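Local coordinates for endo-beta-mannanase (Opitutaceae bacterium TAV5, PDB 7BOB) that acts as an exo-beta-1,4-mannosidase of glycoside hydrolase family 5, splitting mannose units from the chain ends of beta-1,4-linked manno-oligosaccharides, and assembles as a homotrimer, at the interface of chains A and B. Residues are numbered along the deposited sequence; one frame, centred on the assembly and turned at random. Chains: chain A/B, Endo-beta-mannanase.

The interface of chains A and B. Residues chain A 454, 477-479, 481-483; chain B 333-334, 336-337.
The 3-10 helix B:333-337 docks along its length onto the 3-10 helix A:477-479 and the start of helix A:482-488, part of a subunit interface of the homotrimer in which unlike surfaces of the two copies meet. Two backbone N-H groups at the start of the chain B helix find acceptors across the boundary. B:Phe334 N donates to the carbonyl A:Val478 O at 2.9 Å, and B:Asn333 N to the side-chain amide oxygen A:Asn479 OD1 at 2.8 Å, fairly straight but from above the plane of that amide. A:Val478 O also lies in the plane of the B:Phe334 ring, at its edge beside CD1, while methyl CG1 of A:Val478 packs 3.9 Å from the same CD1. The side chain of B:Asn333, with CG anti to its backbone N (chi1 -162°), reaches between A:Leu454 and A:Ala481. There the A:Leu454 methyls brush its terminal amide, CD1 near OD1 and CD2 near ND2. A water satisfies its carbonyl oxygen OD1 at 2.8 Å and also bonds to A:Asn479 O and A:Ala481 N, tying the amide to the chain A backbone. Further along, the amide of A:Gln482 stacks on the carboxylate of B:Glu337, the planes 18° apart and CD 3.7 Å from CD. A bend at chi2 (94°) turns the glutamine amide across the extended glutamate, a face-to-face contact without a hydrogen bond between the two groups. An alanine in place of A:Gln482 would probably open a gap over the B:Glu337 carboxylate and set that group freer to turn. Methyl CB of A:Ala481 presses on B:Ser336, whose hydroxyl is turned back into its own helix, OG donating to B:Asn333 O at 2.6 Å in the plane of that carbonyl.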
# COMPACT_ATOMS: atom_id res chain seq x y z
N LEU A 454 -3.09 -19.50 23.19
CA LEU A 454 -2.90 -20.30 24.39
C LEU A 454 -3.73 -21.58 24.36
O LEU A 454 -3.23 -22.66 24.72
CB LEU A 454 -3.25 -19.47 25.62
CG LEU A 454 -3.25 -20.28 26.90
CD1 LEU A 454 -1.85 -20.80 27.14
CD2 LEU A 454 -3.74 -19.43 28.06
N PRO A 477 6.94 -16.26 18.97
CA PRO A 477 7.38 -15.57 20.20
C PRO A 477 6.27 -14.77 20.85
O PRO A 477 6.26 -14.62 22.08
CB PRO A 477 8.52 -14.67 19.71
CG PRO A 477 8.89 -15.20 18.34
CD PRO A 477 7.64 -15.78 17.77
N VAL A 478 5.32 -14.25 20.07
CA VAL A 478 4.22 -13.49 20.65
C VAL A 478 3.39 -14.37 21.58
O VAL A 478 2.79 -13.89 22.54
CB VAL A 478 3.37 -12.84 19.53
CG1 VAL A 478 2.01 -12.35 20.06
CG2 VAL A 478 4.14 -11.66 18.94
N ASN A 479 3.39 -15.69 21.36
CA ASN A 479 2.67 -16.58 22.25
C ASN A 479 3.60 -17.51 23.02
O ASN A 479 3.18 -18.59 23.46
CB ASN A 479 1.64 -17.39 21.47
CG ASN A 479 0.45 -16.53 21.07
OD1 ASN A 479 -0.35 -16.15 21.92
ND2 ASN A 479 0.36 -16.18 19.79
N ALA A 481 5.13 -18.15 26.16
CA ALA A 481 5.25 -17.97 27.60
C ALA A 481 5.39 -19.34 28.26
O ALA A 481 6.01 -20.24 27.69
CB ALA A 481 4.06 -17.19 28.15
N GLN A 482 4.82 -19.53 29.46
CA GLN A 482 5.03 -20.80 30.16
C GLN A 482 4.53 -21.97 29.34
O GLN A 482 5.25 -22.94 29.14
CB GLN A 482 4.36 -20.79 31.54
CG GLN A 482 4.95 -19.77 32.53
CD GLN A 482 4.19 -18.44 32.51
OE1 GLN A 482 3.51 -18.11 31.52
NE2 GLN A 482 4.30 -17.69 33.60
N ALA A 483 3.29 -21.87 28.81
CA ALA A 483 2.69 -23.00 28.11
C ALA A 483 3.54 -23.44 26.93
O ALA A 483 3.89 -24.63 26.82
CB ALA A 483 1.26 -22.67 27.65
N ASN B 333 -0.03 -14.51 24.21
CA ASN B 333 0.25 -15.11 25.51
C ASN B 333 1.53 -14.57 26.15
O ASN B 333 1.72 -14.77 27.36
CB ASN B 333 0.29 -16.63 25.40
CG ASN B 333 0.14 -17.32 26.75
OD1 ASN B 333 0.90 -18.24 27.06
ND2 ASN B 333 -0.83 -16.90 27.55
N PHE B 334 2.39 -13.85 25.42
CA PHE B 334 3.53 -13.22 26.09
C PHE B 334 3.04 -12.29 27.19
O PHE B 334 3.76 -12.04 28.16
CB PHE B 334 4.41 -12.47 25.09
CG PHE B 334 3.89 -11.10 24.70
CD1 PHE B 334 3.10 -10.94 23.57
CD2 PHE B 334 4.19 -9.98 25.45
CE1 PHE B 334 2.61 -9.65 23.20
CE2 PHE B 334 3.70 -8.70 25.09
CZ PHE B 334 2.90 -8.55 23.96
N SER B 336 1.02 -12.91 29.40
CA SER B 336 0.82 -13.69 30.62
C SER B 336 2.04 -13.74 31.53
O SER B 336 1.91 -14.25 32.65
CB SER B 336 0.42 -15.14 30.29
OG SER B 336 1.47 -15.89 29.70
N GLU B 337 3.21 -13.26 31.10
CA GLU B 337 4.44 -13.43 31.88
C GLU B 337 5.29 -12.15 31.86
O GLU B 337 6.46 -12.13 31.50
CB GLU B 337 5.25 -14.62 31.36
CG GLU B 337 6.35 -15.07 32.32
CD GLU B 337 7.11 -16.29 31.82
OE1 GLU B 337 6.70 -16.87 30.80
OE2 GLU B 337 8.13 -16.65 32.46
O HOH W 1 2.80 -19.81 25.82